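Local coordinates for cysteine synthase 3 (Entamoeba histolytica, PDB 6KR5), which probably catalyses the pyridoxal-phosphate-dependent formation of cysteine from O-acetylserine and sulfide, as an O-acetylserine sulfhydrylase, at residues P103-T111 with A125-M136. Numbering follows the deposited sequence.
Sequences PVNIVMPST and ANLVLSDGTKGM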
# COMPACT_ATOMS: atom_id res chain seq x y z
N PRO B 103 -22.96 -6.32 -6.66
CA PRO B 103 -22.45 -7.50 -5.94
C PRO B 103 -21.32 -8.15 -6.73
O PRO B 103 -21.33 -8.16 -7.97
CB PRO B 103 -23.67 -8.42 -5.83
CG PRO B 103 -24.86 -7.51 -6.01
CD PRO B 103 -24.40 -6.45 -6.97
N VAL B 104 -20.33 -8.67 -6.00
CA VAL B 104 -19.20 -9.38 -6.60
C VAL B 104 -19.14 -10.77 -5.99
O VAL B 104 -19.05 -10.93 -4.76
CB VAL B 104 -17.88 -8.62 -6.38
CG1 VAL B 104 -16.72 -9.41 -6.97
CG2 VAL B 104 -17.95 -7.22 -7.00
N ASN B 105 -19.18 -11.79 -6.85
CA ASN B 105 -19.02 -13.19 -6.45
C ASN B 105 -17.64 -13.67 -6.87
O ASN B 105 -17.29 -13.59 -8.04
CB ASN B 105 -20.10 -14.06 -7.10
CG ASN B 105 -21.50 -13.60 -6.76
OD1 ASN B 105 -22.04 -13.94 -5.70
ND2 ASN B 105 -22.10 -12.82 -7.65
N ILE B 106 -16.86 -14.18 -5.91
CA ILE B 106 -15.53 -14.71 -6.19
C ILE B 106 -15.50 -16.18 -5.84
O ILE B 106 -15.82 -16.56 -4.70
CB ILE B 106 -14.44 -13.96 -5.40
CG1 ILE B 106 -14.48 -12.45 -5.69
CG2 ILE B 106 -13.06 -14.59 -5.67
CD1 ILE B 106 -14.18 -12.05 -7.10
N VAL B 107 -15.10 -17.02 -6.80
CA VAL B 107 -15.02 -18.46 -6.61
C VAL B 107 -13.56 -18.84 -6.38
O VAL B 107 -12.70 -18.48 -7.19
CB VAL B 107 -15.59 -19.21 -7.83
CG1 VAL B 107 -15.69 -20.69 -7.51
CG2 VAL B 107 -16.94 -18.62 -8.22
N MET B 108 -13.29 -19.57 -5.31
CA MET B 108 -11.93 -19.98 -4.97
C MET B 108 -12.01 -21.19 -4.05
O MET B 108 -13.02 -21.40 -3.38
CB MET B 108 -11.18 -18.83 -4.27
CG MET B 108 -11.94 -18.29 -3.08
SD MET B 108 -11.29 -16.72 -2.51
CE MET B 108 -9.55 -17.12 -2.44
N PRO B 109 -10.94 -22.00 -4.00
CA PRO B 109 -10.94 -23.11 -3.02
C PRO B 109 -10.88 -22.57 -1.60
O PRO B 109 -10.25 -21.55 -1.33
CB PRO B 109 -9.67 -23.89 -3.38
CG PRO B 109 -9.28 -23.41 -4.75
CD PRO B 109 -9.73 -21.99 -4.82
N SER B 110 -11.56 -23.28 -0.68
CA SER B 110 -11.79 -22.75 0.66
C SER B 110 -10.48 -22.46 1.40
O SER B 110 -10.44 -21.57 2.26
CB SER B 110 -12.64 -23.72 1.48
OG SER B 110 -11.87 -24.82 1.94
N THR B 111 -9.42 -23.19 1.08
CA THR B 111 -8.15 -23.07 1.79
C THR B 111 -7.16 -22.15 1.11
O THR B 111 -6.04 -21.99 1.60
CB THR B 111 -7.54 -24.46 1.96
OG1 THR B 111 -7.51 -25.13 0.69
CG2 THR B 111 -8.37 -25.29 2.93
N ALA B 125 -17.66 -8.82 -0.71
CA ALA B 125 -17.77 -9.89 -1.70
C ALA B 125 -18.56 -11.06 -1.14
O ALA B 125 -18.54 -11.34 0.06
CB ALA B 125 -16.40 -10.38 -2.13
N ASN B 126 -19.26 -11.76 -2.03
CA ASN B 126 -19.83 -13.06 -1.72
C ASN B 126 -18.82 -14.12 -2.16
O ASN B 126 -18.65 -14.36 -3.35
CB ASN B 126 -21.18 -13.25 -2.41
CG ASN B 126 -22.16 -12.14 -2.10
OD1 ASN B 126 -22.40 -11.26 -2.93
ND2 ASN B 126 -22.73 -12.17 -0.90
N LEU B 127 -18.14 -14.72 -1.19
CA LEU B 127 -17.17 -15.77 -1.49
C LEU B 127 -17.88 -17.09 -1.71
O LEU B 127 -18.68 -17.53 -0.88
CB LEU B 127 -16.15 -15.90 -0.36
CG LEU B 127 -15.25 -14.68 -0.20
CD1 LEU B 127 -14.13 -15.02 0.76
CD2 LEU B 127 -14.69 -14.24 -1.54
N VAL B 128 -17.58 -17.72 -2.84
CA VAL B 128 -18.07 -19.05 -3.16
C VAL B 128 -16.87 -19.96 -2.99
O VAL B 128 -15.99 -20.02 -3.86
CB VAL B 128 -18.66 -19.13 -4.57
CG1 VAL B 128 -19.14 -20.54 -4.85
CG2 VAL B 128 -19.82 -18.15 -4.68
N LEU B 129 -16.81 -20.66 -1.85
CA LEU B 129 -15.65 -21.46 -1.47
C LEU B 129 -15.92 -22.91 -1.85
O LEU B 129 -16.74 -23.58 -1.22
CB LEU B 129 -15.39 -21.35 0.03
CG LEU B 129 -15.14 -19.96 0.58
CD1 LEU B 129 -14.85 -20.03 2.08
CD2 LEU B 129 -13.99 -19.32 -0.17
N SER B 130 -15.22 -23.38 -2.88
CA SER B 130 -15.29 -24.79 -3.21
C SER B 130 -14.44 -25.60 -2.23
O SER B 130 -13.68 -25.05 -1.43
CB SER B 130 -14.81 -25.01 -4.65
OG SER B 130 -13.64 -24.27 -4.91
N ASP B 131 -14.60 -26.93 -2.29
CA ASP B 131 -13.94 -27.80 -1.32
C ASP B 131 -12.43 -27.64 -1.39
O ASP B 131 -11.83 -27.75 -2.47
CB ASP B 131 -14.31 -29.26 -1.59
CG ASP B 131 -15.79 -29.54 -1.44
OD1 ASP B 131 -16.51 -28.73 -0.81
OD2 ASP B 131 -16.25 -30.58 -1.98
N GLY B 132 -11.81 -27.37 -0.24
CA GLY B 132 -10.36 -27.24 -0.21
C GLY B 132 -9.65 -28.46 -0.78
O GLY B 132 -8.67 -28.33 -1.51
N THR B 133 -10.16 -29.66 -0.47
CA THR B 133 -9.53 -30.88 -0.98
C THR B 133 -9.53 -30.96 -2.50
O THR B 133 -8.76 -31.75 -3.06
CB THR B 133 -10.23 -32.12 -0.41
OG1 THR B 133 -11.62 -32.11 -0.77
CG2 THR B 133 -10.09 -32.19 1.11
N LYS B 134 -10.36 -30.17 -3.19
CA LYS B 134 -10.47 -30.28 -4.64
C LYS B 134 -9.62 -29.26 -5.39
O LYS B 134 -9.52 -29.35 -6.62
CB LYS B 134 -11.94 -30.15 -5.07
CG LYS B 134 -12.84 -31.21 -4.46
CD LYS B 134 -14.06 -31.50 -5.31
CE LYS B 134 -14.68 -32.84 -4.92
NZ LYS B 134 -14.89 -32.94 -3.44
N GLY B 135 -8.98 -28.32 -4.70
CA GLY B 135 -8.08 -27.41 -5.38
C GLY B 135 -8.78 -26.50 -6.39
O GLY B 135 -10.00 -26.36 -6.42
N MET B 136 -7.96 -25.88 -7.23
CA MET B 136 -8.51 -24.98 -8.24
C MET B 136 -9.41 -25.69 -9.25
O MET B 136 -10.39 -25.07 -9.70
CB MET B 136 -7.39 -24.22 -8.94
CG MET B 136 -7.91 -23.05 -9.76
SD MET B 136 -6.65 -21.85 -10.21
CE MET B 136 -5.68 -22.81 -11.37
O HOH W 1 -20.89 -8.19 -3.09
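Met108 and Leu129 lie alongside each other and point the same way, with Met108 CG, in the conformer described, 3.7 Å from Leu129 CD2. On the same face, Leu127 reaches over with CD2 to lie 3.9 Å from Ile106 CB, and helix 114-122 covers this face, its Gln117 touching Met108, Leu127 and Leu129. The reverse face carries Val107 and Val128, also side by side, with Val107 CG2 4.1 Å from Val128 CB; helix 135-149 packs on Val128 through Lys142 and Leu146. Such placing of two neighbouring strands, whose axes run 26° from parallel, with helix 114-122 as the connection, defines a beta-alpha-beta unit, here at the edge of a four-stranded parallel sheet within the pyridoxal-phosphate enzyme fold. Six backbone hydrogen bonds join the two segments in parallel register, from Asn126 N to Val104 O through Ser110 N to Ser130 O, the last carrying the ladder one residue past strand 104-109; that of Val128 N to Ile106 O is 2.8 Å long and nearly straight at 174°. Beyond them, Pro109 CG rests 3.5 Å from Gly135 O, and Pro109 and Ser130 both meet Ala139 of helix 135-149. At the opposite end, Asn105 and Asn126 lie side by side, and Asn105 OD1 comes 3.5 Å from Asn126 CB, while Asn105 ND2 is hydrogen-bonded to Glu80 OE1 and Ile81 O of the neighbouring strand 80-84.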